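Local coordinates for putative mandelate racemase (Bordetella bronchiseptica, PDB 3OZM), which probably catalyses a magnesium-dependent reaction on an acid sugar, as a mandelate racemase-like member of the enolase superfamily, and binds D-xylaric acid next to a magnesium ion, at residues A[143-148]-A[169-174]; A[198-203]-A[221-226]; A[202-207]-A[230-235]; A[304-309]-A[327-332]. All coordinates share one frame; numbering follows the deposited sequence. Where two conformers were deposited one is given.

Contact 1: residues A[143-148]-A[169-174]. With DXL (D-xylaric acid), chain J.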
# COMPACT_ATOMS: atom_id res chain seq x y z
N ALA A 143 10.68 9.77 22.69
CA ALA A 143 10.36 11.07 23.27
C ALA A 143 10.87 12.19 22.37
O ALA A 143 12.07 12.30 22.12
CB ALA A 143 10.97 11.19 24.67
N SER A 144 9.95 13.01 21.87
CA SER A 144 10.26 14.08 20.94
C SER A 144 9.91 15.43 21.56
O SER A 144 8.73 15.69 21.83
CB SER A 144 9.41 13.87 19.68
OG SER A 144 9.79 14.76 18.64
N SER A 145 10.88 16.30 21.82
CA SER A 145 12.31 16.08 21.63
C SER A 145 12.98 16.92 22.70
O SER A 145 12.32 17.66 23.43
CB SER A 145 12.79 16.62 20.28
OG SER A 145 12.33 15.84 19.19
N ILE A 146 14.30 16.82 22.77
CA ILE A 146 15.12 17.73 23.56
C ILE A 146 15.57 18.86 22.64
O ILE A 146 16.17 18.60 21.60
CB ILE A 146 16.31 16.97 24.16
CG1 ILE A 146 15.80 15.86 25.08
CG2 ILE A 146 17.25 17.93 24.90
CD1 ILE A 146 16.86 14.85 25.47
N TYR A 147 15.24 20.10 22.99
CA TYR A 147 15.35 21.22 22.06
C TYR A 147 16.63 22.04 22.22
O TYR A 147 17.50 21.69 23.01
CB TYR A 147 14.10 22.12 22.14
CG TYR A 147 12.95 21.58 21.32
CD1 TYR A 147 12.23 20.47 21.75
CD2 TYR A 147 12.62 22.15 20.10
CE1 TYR A 147 11.19 19.95 20.99
CE2 TYR A 147 11.58 21.65 19.35
CZ TYR A 147 10.87 20.55 19.79
OH TYR A 147 9.84 20.04 19.02
N TRP A 148 16.73 23.13 21.46
CA TRP A 148 17.91 24.01 21.47
C TRP A 148 18.11 24.74 22.81
O TRP A 148 17.20 24.78 23.64
CB TRP A 148 17.79 25.06 20.37
CG TRP A 148 17.98 24.56 18.97
CD1 TRP A 148 18.23 23.27 18.58
CD2 TRP A 148 17.95 25.35 17.77
NE1 TRP A 148 18.36 23.21 17.21
CE2 TRP A 148 18.19 24.47 16.69
CE3 TRP A 148 17.75 26.71 17.51
CZ2 TRP A 148 18.23 24.91 15.36
CZ3 TRP A 148 17.78 27.15 16.19
CH2 TRP A 148 18.02 26.25 15.13
N ALA A 169 14.06 5.52 23.77
CA ALA A 169 14.63 6.29 22.67
C ALA A 169 14.14 7.72 22.79
O ALA A 169 13.08 7.96 23.37
CB ALA A 169 14.18 5.70 21.32
N ALA A 170 14.90 8.66 22.25
CA ALA A 170 14.55 10.07 22.33
C ALA A 170 15.29 10.85 21.25
O ALA A 170 16.29 10.36 20.70
CB ALA A 170 14.88 10.62 23.71
N LYS A 171 14.81 12.05 20.94
CA LYS A 171 15.37 12.84 19.84
C LYS A 171 15.90 14.19 20.32
O LYS A 171 15.29 14.84 21.18
CB LYS A 171 14.31 13.05 18.75
CG LYS A 171 14.86 13.69 17.48
CD LYS A 171 13.97 13.44 16.24
CE LYS A 171 12.71 14.34 16.23
NZ LYS A 171 11.79 13.95 15.10
N LEU A 172 17.04 14.61 19.75
CA LEU A 172 17.70 15.88 20.08
C LEU A 172 17.69 16.80 18.88
O LEU A 172 18.10 16.42 17.78
CB LEU A 172 19.16 15.63 20.49
CG LEU A 172 20.04 16.86 20.70
CD1 LEU A 172 19.63 17.59 22.00
CD2 LEU A 172 21.52 16.48 20.73
N LYS A 173 17.23 18.03 19.10
CA LYS A 173 17.29 19.06 18.09
C LYS A 173 18.68 19.67 18.00
O LYS A 173 19.32 19.97 19.02
CB LYS A 173 16.24 20.15 18.37
CG LYS A 173 14.84 19.61 18.47
CD LYS A 173 14.37 19.10 17.12
CE LYS A 173 12.91 18.68 17.20
NZ LYS A 173 12.31 18.60 15.84
N VAL A 174 19.17 19.84 16.78
CA VAL A 174 20.49 20.43 16.57
C VAL A 174 20.47 21.41 15.41
O VAL A 174 19.48 21.53 14.70
CB VAL A 174 21.56 19.35 16.25
CG1 VAL A 174 21.60 18.31 17.34
CG2 VAL A 174 21.28 18.72 14.87
OAA DXL J . 9.49 21.11 16.70
OAB DXL J . 7.72 21.47 14.66
OAC DXL J . 10.78 18.66 13.33
OAD DXL J . 8.62 16.58 15.34
OAE DXL J . 11.14 21.08 15.23
CAF DXL J . 9.94 21.00 15.55
CAG DXL J . 8.94 20.74 14.42
CAH DXL J . 8.60 19.24 14.35
CAI DXL J . 9.88 18.38 14.41
CAJ DXL J . 9.59 16.87 14.61
OAK DXL J . 10.35 16.03 14.07
OAL DXL J . 7.79 18.99 13.20

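Contact 2: residues A[198-203]-A[221-226]. With MG (magnesium ion), chain I; DXL (D-xylaric acid), chain J.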
# COMPACT_ATOMS: atom_id res chain seq x y z
N ILE A 198 19.35 7.24 20.47
CA ILE A 198 19.35 8.69 20.41
C ILE A 198 19.25 9.12 18.96
O ILE A 198 20.09 8.76 18.13
CB ILE A 198 20.64 9.27 21.02
CG1 ILE A 198 20.74 8.85 22.49
CG2 ILE A 198 20.63 10.79 20.89
CD1 ILE A 198 22.00 9.32 23.19
N LEU A 199 18.20 9.87 18.66
CA LEU A 199 17.96 10.39 17.33
C LEU A 199 18.36 11.87 17.31
O LEU A 199 18.32 12.55 18.34
CB LEU A 199 16.47 10.29 17.00
CG LEU A 199 15.84 8.91 16.79
CD1 LEU A 199 16.19 7.90 17.89
CD2 LEU A 199 14.31 9.06 16.66
N VAL A 200 18.72 12.37 16.14
CA VAL A 200 19.08 13.77 16.00
C VAL A 200 18.28 14.39 14.86
O VAL A 200 18.04 13.73 13.83
CB VAL A 200 20.60 13.89 15.72
CG1 VAL A 200 20.97 15.27 15.25
CG2 VAL A 200 21.40 13.47 16.97
N ASP A 201 17.89 15.65 15.02
CA ASP A 201 17.03 16.34 14.06
C ASP A 201 17.55 17.76 13.87
O ASP A 201 17.52 18.56 14.81
CB ASP A 201 15.59 16.38 14.59
CG ASP A 201 14.60 16.94 13.58
OD1 ASP A 201 14.99 17.53 12.54
OD2 ASP A 201 13.40 16.80 13.86
N ALA A 202 18.02 18.06 12.67
CA ALA A 202 18.57 19.38 12.38
C ALA A 202 17.57 20.37 11.77
O ALA A 202 17.91 21.51 11.55
CB ALA A 202 19.83 19.24 11.47
N ASN A 203 16.34 19.92 11.48
CA ASN A 203 15.35 20.82 10.88
C ASN A 203 15.87 21.63 9.68
O ASN A 203 15.61 22.83 9.58
CB ASN A 203 14.78 21.76 11.94
CG ASN A 203 13.90 21.04 12.93
OD1 ASN A 203 14.34 20.66 14.01
ND2 ASN A 203 12.64 20.84 12.56
N ALA A 221 28.76 8.53 18.38
CA ALA A 221 27.80 8.38 19.46
C ALA A 221 26.77 7.27 19.21
O ALA A 221 25.89 7.04 20.04
CB ALA A 221 27.08 9.70 19.73
N GLY A 222 26.87 6.59 18.07
CA GLY A 222 25.94 5.53 17.73
C GLY A 222 24.49 5.97 17.58
O GLY A 222 23.57 5.23 17.94
N CYS A 223 24.27 7.17 17.03
CA CYS A 223 22.90 7.67 16.83
C CYS A 223 22.11 6.83 15.83
O CYS A 223 22.64 6.28 14.86
CB CYS A 223 22.91 9.12 16.37
SG CYS A 223 23.56 10.26 17.62
N TYR A 224 20.80 6.78 16.06
CA TYR A 224 19.93 5.93 15.29
C TYR A 224 19.64 6.54 13.93
O TYR A 224 19.69 5.84 12.90
CB TYR A 224 18.64 5.71 16.09
CG TYR A 224 17.68 4.74 15.47
CD1 TYR A 224 17.82 3.36 15.66
CD2 TYR A 224 16.65 5.18 14.67
CE1 TYR A 224 16.94 2.47 15.09
CE2 TYR A 224 15.76 4.30 14.09
CZ TYR A 224 15.91 2.95 14.30
OH TYR A 224 15.01 2.08 13.71
N TRP A 225 19.35 7.84 13.91
CA TRP A 225 19.16 8.55 12.66
C TRP A 225 19.51 10.03 12.72
O TRP A 225 19.59 10.63 13.80
CB TRP A 225 17.75 8.32 12.07
CG TRP A 225 16.56 9.07 12.67
CD1 TRP A 225 16.50 10.37 13.10
CD2 TRP A 225 15.22 8.55 12.78
NE1 TRP A 225 15.22 10.67 13.53
CE2 TRP A 225 14.41 9.58 13.33
CE3 TRP A 225 14.63 7.31 12.48
CZ2 TRP A 225 13.05 9.40 13.60
CZ3 TRP A 225 13.28 7.13 12.75
CH2 TRP A 225 12.50 8.18 13.30
N PHE A 226 19.71 10.60 11.53
CA PHE A 226 20.02 12.01 11.32
C PHE A 226 18.88 12.54 10.47
O PHE A 226 18.81 12.27 9.27
CB PHE A 226 21.33 12.08 10.51
CG PHE A 226 22.00 13.44 10.49
CD1 PHE A 226 21.50 14.53 11.19
CD2 PHE A 226 23.17 13.59 9.76
CE1 PHE A 226 22.18 15.77 11.15
CE2 PHE A 226 23.84 14.81 9.71
CZ PHE A 226 23.35 15.89 10.42
MG MG I . 11.67 16.80 12.45
OAA DXL J . 9.49 21.11 16.70
OAB DXL J . 7.72 21.47 14.66
OAC DXL J . 10.78 18.66 13.33
OAD DXL J . 8.62 16.58 15.34
OAE DXL J . 11.14 21.08 15.23
CAF DXL J . 9.94 21.00 15.55
CAG DXL J . 8.94 20.74 14.42
CAH DXL J . 8.60 19.24 14.35
CAI DXL J . 9.88 18.38 14.41
CAJ DXL J . 9.59 16.87 14.61
OAK DXL J . 10.35 16.03 14.07
OAL DXL J . 7.79 18.99 13.20
O HOH W 1 21.16 5.44 19.12
O HOH W 2 12.84 17.84 11.06

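Contact 3: residues A[202-207]-A[230-235]. With DXL (D-xylaric acid), chain J.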
# COMPACT_ATOMS: atom_id res chain seq x y z
N ALA A 202 18.02 18.06 12.67
CA ALA A 202 18.57 19.38 12.38
C ALA A 202 17.57 20.37 11.77
O ALA A 202 17.91 21.51 11.55
CB ALA A 202 19.83 19.24 11.47
N ASN A 203 16.34 19.92 11.48
CA ASN A 203 15.35 20.82 10.88
C ASN A 203 15.87 21.63 9.68
O ASN A 203 15.61 22.83 9.58
CB ASN A 203 14.78 21.76 11.94
CG ASN A 203 13.90 21.04 12.93
OD1 ASN A 203 14.34 20.66 14.01
ND2 ASN A 203 12.64 20.84 12.56
N GLN A 204 16.60 20.97 8.79
CA GLN A 204 17.15 21.58 7.57
C GLN A 204 18.18 22.70 7.79
O GLN A 204 18.40 23.52 6.89
CB GLN A 204 16.02 22.13 6.68
CG GLN A 204 14.85 21.19 6.43
CD GLN A 204 13.83 21.79 5.47
OE1 GLN A 204 14.17 22.16 4.35
NE2 GLN A 204 12.58 21.90 5.92
N SER A 205 18.81 22.72 8.96
CA SER A 205 19.63 23.88 9.36
C SER A 205 21.12 23.81 9.04
O SER A 205 21.87 24.73 9.38
CB SER A 205 19.46 24.14 10.86
OG SER A 205 20.15 23.15 11.62
N LEU A 206 21.56 22.72 8.42
CA LEU A 206 22.98 22.57 8.07
C LEU A 206 23.27 22.62 6.57
O LEU A 206 22.42 22.25 5.76
CB LEU A 206 23.52 21.26 8.62
CG LEU A 206 23.43 21.10 10.14
CD1 LEU A 206 23.83 19.69 10.52
CD2 LEU A 206 24.31 22.14 10.82
N GLY A 207 24.47 23.08 6.23
CA GLY A 207 25.02 22.91 4.89
C GLY A 207 25.66 21.54 4.77
O GLY A 207 25.79 20.82 5.76
N LEU A 230 19.73 18.44 5.99
CA LEU A 230 19.88 19.49 5.01
C LEU A 230 18.53 20.00 4.51
O LEU A 230 17.49 19.41 4.82
CB LEU A 230 20.63 18.94 3.79
CG LEU A 230 21.95 18.19 4.00
CD1 LEU A 230 22.36 17.44 2.71
CD2 LEU A 230 23.04 19.17 4.43
N SER A 231 18.55 21.08 3.75
CA SER A 231 17.39 21.49 2.96
C SER A 231 16.72 20.28 2.29
O SER A 231 17.39 19.44 1.68
CB SER A 231 17.81 22.47 1.87
OG SER A 231 16.74 22.74 0.99
N ILE A 232 15.40 20.19 2.40
CA ILE A 232 14.67 19.12 1.74
C ILE A 232 14.81 19.23 0.22
O ILE A 232 14.54 18.27 -0.51
CB ILE A 232 13.17 19.14 2.09
CG1 ILE A 232 12.57 20.50 1.71
CG2 ILE A 232 12.98 18.86 3.58
CD1 ILE A 232 11.04 20.56 1.83
N ASP A 233 15.25 20.40 -0.24
CA ASP A 233 15.40 20.65 -1.66
C ASP A 233 16.72 20.08 -2.21
O ASP A 233 16.89 19.97 -3.41
CB ASP A 233 15.31 22.15 -1.95
CG ASP A 233 13.90 22.68 -1.77
OD1 ASP A 233 12.98 22.02 -2.30
OD2 ASP A 233 13.71 23.72 -1.10
N ASP A 234 17.63 19.72 -1.31
CA ASP A 234 18.96 19.25 -1.74
C ASP A 234 19.03 17.73 -1.69
O ASP A 234 19.59 17.16 -0.75
CB ASP A 234 20.04 19.83 -0.83
CG ASP A 234 21.44 19.43 -1.26
OD1 ASP A 234 21.56 18.85 -2.36
OD2 ASP A 234 22.41 19.71 -0.51
N ILE A 235 18.46 17.06 -2.68
CA ILE A 235 18.44 15.60 -2.68
C ILE A 235 19.86 15.01 -2.77
O ILE A 235 20.20 14.06 -2.06
CB ILE A 235 17.55 15.04 -3.80
CG1 ILE A 235 16.11 15.53 -3.61
CG2 ILE A 235 17.55 13.50 -3.78
CD1 ILE A 235 15.18 15.14 -4.75
OAA DXL J . 9.49 21.11 16.70
OAB DXL J . 7.72 21.47 14.66
OAC DXL J . 10.78 18.66 13.33
OAD DXL J . 8.62 16.58 15.34
OAE DXL J . 11.14 21.08 15.23
CAF DXL J . 9.94 21.00 15.55
CAG DXL J . 8.94 20.74 14.42
CAH DXL J . 8.60 19.24 14.35
CAI DXL J . 9.88 18.38 14.41
CAJ DXL J . 9.59 16.87 14.61
OAK DXL J . 10.35 16.03 14.07
OAL DXL J . 7.79 18.99 13.20
O HOH W 3 21.07 22.48 3.40

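Contact 4: residues A[304-309]-A[327-332]. With DXL (D-xylaric acid), chain J.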
# COMPACT_ATOMS: atom_id res chain seq x y z
N HIS A 304 6.83 11.11 10.78
CA HIS A 304 6.66 12.29 11.61
C HIS A 304 5.20 12.28 12.10
O HIS A 304 4.29 11.90 11.34
CB HIS A 304 6.94 13.53 10.77
CG HIS A 304 6.62 14.83 11.44
ND1 HIS A 304 5.36 15.40 11.40
CD2 HIS A 304 7.40 15.70 12.13
CE1 HIS A 304 5.38 16.55 12.05
NE2 HIS A 304 6.61 16.76 12.49
N THR A 305 4.97 12.67 13.36
CA THR A 305 3.62 12.62 13.94
C THR A 305 3.25 13.89 14.72
O THR A 305 2.15 13.98 15.29
CB THR A 305 3.46 11.46 14.93
OG1 THR A 305 4.19 11.76 16.13
CG2 THR A 305 3.95 10.14 14.33
N PHE A 306 4.14 14.87 14.72
CA PHE A 306 4.15 15.97 15.69
C PHE A 306 3.16 17.12 15.37
O PHE A 306 3.39 17.90 14.45
CB PHE A 306 5.59 16.50 15.74
CG PHE A 306 5.95 17.33 16.96
CD1 PHE A 306 6.60 16.76 18.05
CD2 PHE A 306 5.72 18.70 16.97
CE1 PHE A 306 6.98 17.52 19.15
CE2 PHE A 306 6.11 19.48 18.07
CZ PHE A 306 6.73 18.89 19.15
N ASN A 307 2.07 17.19 16.12
CA ASN A 307 1.22 18.38 16.15
C ASN A 307 0.12 18.27 17.19
O ASN A 307 -0.04 19.14 18.04
CB ASN A 307 0.57 18.69 14.80
CG ASN A 307 -0.02 20.10 14.77
OD1 ASN A 307 0.71 21.08 14.69
ND2 ASN A 307 -1.34 20.21 14.86
N ASP A 308 -0.65 17.19 17.12
CA ASP A 308 -1.78 17.02 18.02
C ASP A 308 -2.12 15.53 18.17
O ASP A 308 -1.51 14.69 17.52
CB ASP A 308 -2.97 17.83 17.50
CG ASP A 308 -3.40 17.43 16.09
OD1 ASP A 308 -3.91 16.30 15.95
OD2 ASP A 308 -3.23 18.24 15.14
N ILE A 309 -3.07 15.21 19.05
CA ILE A 309 -3.36 13.82 19.34
C ILE A 309 -4.00 13.09 18.16
O ILE A 309 -3.90 11.88 18.05
CB ILE A 309 -4.23 13.64 20.61
CG1 ILE A 309 -4.17 12.19 21.11
CG2 ILE A 309 -5.67 14.04 20.34
CD1 ILE A 309 -2.79 11.74 21.53
N MET A 327 9.68 3.19 15.45
CA MET A 327 10.42 4.23 16.15
C MET A 327 9.44 5.38 16.11
O MET A 327 9.54 6.29 15.29
CB MET A 327 11.74 4.56 15.43
CG MET A 327 12.59 5.63 16.12
SD MET A 327 12.98 5.19 17.84
CE MET A 327 14.08 3.78 17.60
N PHE A 328 8.45 5.28 16.98
CA PHE A 328 7.24 6.10 16.86
C PHE A 328 7.32 7.43 17.63
O PHE A 328 7.47 7.44 18.85
CB PHE A 328 6.02 5.31 17.33
CG PHE A 328 4.74 6.02 17.07
CD1 PHE A 328 4.18 6.02 15.79
CD2 PHE A 328 4.10 6.73 18.08
CE1 PHE A 328 3.01 6.70 15.53
CE2 PHE A 328 2.92 7.40 17.83
CZ PHE A 328 2.37 7.38 16.55
N GLU A 329 7.22 8.54 16.91
CA GLU A 329 7.39 9.86 17.50
C GLU A 329 6.26 10.21 18.46
O GLU A 329 5.09 10.18 18.07
CB GLU A 329 7.47 10.94 16.41
CG GLU A 329 7.72 12.34 16.98
CD GLU A 329 8.01 13.38 15.93
OE1 GLU A 329 7.50 13.25 14.79
OE2 GLU A 329 8.73 14.35 16.26
N TRP A 330 6.61 10.56 19.69
CA TRP A 330 5.64 11.02 20.67
C TRP A 330 6.06 12.37 21.27
O TRP A 330 7.02 12.45 22.06
CB TRP A 330 5.43 9.98 21.78
CG TRP A 330 4.18 10.28 22.55
CD1 TRP A 330 3.99 11.27 23.47
CD2 TRP A 330 2.90 9.61 22.41
NE1 TRP A 330 2.69 11.26 23.92
CE2 TRP A 330 2.01 10.25 23.29
CE3 TRP A 330 2.45 8.54 21.64
CZ2 TRP A 330 0.68 9.85 23.42
CZ3 TRP A 330 1.12 8.14 21.77
CH2 TRP A 330 0.25 8.80 22.66
N ASP A 331 5.36 13.43 20.87
CA ASP A 331 5.52 14.79 21.39
C ASP A 331 5.40 14.81 22.92
O ASP A 331 4.33 14.53 23.46
CB ASP A 331 4.42 15.66 20.79
CG ASP A 331 4.53 17.13 21.15
OD1 ASP A 331 5.36 17.53 22.01
OD2 ASP A 331 3.75 17.91 20.56
N ILE A 332 6.51 15.10 23.60
CA ILE A 332 6.50 15.27 25.05
C ILE A 332 6.59 16.73 25.49
O ILE A 332 6.76 17.01 26.68
CB ILE A 332 7.59 14.41 25.75
CG1 ILE A 332 8.97 14.59 25.09
CG2 ILE A 332 7.24 12.93 25.70
CD1 ILE A 332 9.57 15.99 25.21
OAA DXL J . 9.49 21.11 16.70
OAB DXL J . 7.72 21.47 14.66
OAC DXL J . 10.78 18.66 13.33
OAD DXL J . 8.62 16.58 15.34
OAE DXL J . 11.14 21.08 15.23
CAF DXL J . 9.94 21.00 15.55
CAG DXL J . 8.94 20.74 14.42
CAH DXL J . 8.60 19.24 14.35
CAI DXL J . 9.88 18.38 14.41
CAJ DXL J . 9.59 16.87 14.61
OAK DXL J . 10.35 16.03 14.07
OAL DXL J . 7.79 18.99 13.20
O HOH W 4 3.86 13.57 18.34
O HOH W 5 2.06 16.11 18.71

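Contact 1: residues A[143-148]-A[169-174]
Strands 143-146 and 169-173 run parallel, Ala-143 pairing with Ala-170 and Ile-146 with Leu-172, but the ladder skips a step: after Lys-171 N bonds to Ala-143 O, the next donor to the second strand is Ile-146 N, 2.7 Å from Lys-171 O. A cis peptide joins Ser-144 and Ser-145 at this point, where Ser-145 adds an extra residue between the two bonds. Ser-145 OG donates to Ser-144 OG at 2.8 Å, and Ser-144 OG also bonds to Glu-329. The Lys-171 chain passes the serine pair, its CE 3.3 Å from Ser-145 OG, and a bend at chi3 (77°) brings NZ to OAK of D-xylaric acid at 2.7 Å; Glu-227 and Tyr-142 hold the same amine. With helix 152-164 the strands form a beta-alpha-beta unit of the barrel, and Lys-171 and Lys-173 make a Lys-X-Lys pair as in mandelate racemase, where the second lysine is a catalytic base. Lys-173 lies alongside Tyr-147, with CG over one ring face, 3.9 Å from its centroid, while Tyr-147 OH donates to the ligand OAA at 2.6 Å. On the face turned to helices 152-164 and 178-192, Ile-146 CG2 meets Leu-172 CD1 at 3.8 Å.

Contact 2: residues A[198-203]-A[221-226]
Leu-199 sits unusually close on the indole of Trp-225: its CD2 is 3.3 Å from Trp-225 CZ2, over one face and displaced toward the rim, while Leu-199 CG stands over the five-membered ring, 3.8 Å from its centroid, in a CH-pi contact. The indole is placed there by a chi1 of 77°, which puts CG between the backbone N and the carbonyl carbon; NE1 then makes a weak hydrogen bond to Glu-227. The backbone pairing is sparse. Tyr-224 N bonds to Ile-198 O and Val-200 N to Trp-225 O at 3.0 Å, but Trp-225 N is buried without a partner. Toward the N-terminal end of strand 197-201 a water bridges Ile-198 N and Gly-222 O, where a Schellman motif ends helix 208-220. Together with that helix the segments form a beta-alpha-beta unit of the TIM barrel, and Val-200, Cys-223 and Phe-226 face its Leu-218; Val-200 CG2 touches Cys-223 SG at 3.9 Å. The opposite end of strand 197-201 carries the metal site. Asp-201 OD2 binds magnesium at 2.2 Å, and Glu-227, Glu-254, a water and two oxygens of D-xylaric acid complete six ligands, the acidic triad being characteristic of the enolase superfamily. Asp-201 OD1 accepts from Asn-203 N at 2.9 Å in an Asx turn and from the metal-bound water; with the metal on OD2, these bonds leave the carboxylate little freedom to turn. Next to it, Asn-203 ND2 donates to the ligand OAC at 3.0 Å.

Contact 3: residues A[202-207]-A[230-235]
Gln-204 OE1 accepts from Ile-232 N at 3.0 Å, a bond that ties the two loops together directly. It is straight at the hydrogen (168°), yet the donor stands above the amide plane, 48° out of it. The Gln-204 chain, extended beyond CG, passes Leu-230 O, with CB 3.6 Å from that oxygen, and crosses Ile-232, whose CG2 packs against the same amide, 3.6 Å from Gln-204 CD. Gln-204 is presented to Leu-230 and Ile-232 by a type I' turn, which Ser-205 N closes by donating to Ala-202 O at 3.0 Å. The two segments are successive loops at the C-terminal ends of barrel strands 197-201 and 225-227, each leading into a helix, with Gly-207 and Asp-234 at the N-cap positions. Further along, a water joins the loops by donating to Leu-206 O and accepting from Ser-231 N. Leu-230 CD2 fits beside two carbonyls, 3.4 Å from Leu-206 O and near Gly-207 O. The second loop keeps its own shape through a type I turn from Ser-231 to Asp-234 and an ST turn in which Ser-231 OG accepts from Asp-233 N at 3.0 Å. Asp-234 caps helix 235-243 through Gly-237 N and forms a salt bridge with Arg-208 at the start of helix 208-220.

Contact 4: residues A[304-309]-A[327-332]
The loop after barrel strand 300-301 and the last barrel strand, 328-331, meet here to form one wall of the active-site pocket, where His-304 and Glu-329 both touch D-xylaric acid. Thr-305 binds Glu-329 twice. Its N donates to Glu-329 OE1 at 3.0 Å, coming to the anti side of the carboxylate, 27° out of plane, and its OG1 donates to Glu-329 O at 2.7 Å. A chi1 of 72° turns OG1 to that carbonyl and leaves CG2 against the Phe-328 ring, 3.8 Å from CE1. The same hydroxyl accepts from a water that links it to Asp-331 N. Glu-329, extended along its whole chain, places OE2 2.4 Å from the ligand OAD and bonds through it to Ser-144. Phe-306 packs between the ligand and Asp-331: its CB is 3.1 Å from OAD, and the Asp-331 carboxylate lies over one ring face, though the spacing there is too short to be trusted. Thr-333, Arg-33 and Asn-335 hold that carboxylate. His-304 NE2 shares a hydrogen bond of 2.6 Å with the ligand OAL, and its ND1 bonds to Asp-277, a His-Asp pair as in mandelate racemase. Asp-277 should hold the imidazole in its orientation, while Thr-305 and Ser-144 probably limit the rotation of the Glu-329 carboxylate, so that both side chains would meet an acid-sugar ligand preoriented.

Contacts 1, 2 and 4 are buried, whereas contact 3 is only partly so and lies in the loops beyond the strand ends. Contacts 1 and 2 are joined by the pairing of strands 169-173 and 197-201, and strand 328-331 of contact 4 pairs with the other side of strand 139-146. Contact 3 starts from the same residues, Ala-202 and Asn-203, that close segment 198-203 of contact 2. All four reach D-xylaric acid, but with different chemistry: contact 1 brings amines and a phenol, contact 2 the metal and its carboxylate, contact 4 an imidazole and a carboxylate, and contact 3 only the amide it shares with contact 2. Met-327 packs on Trp-225, joining contacts 2 and 4.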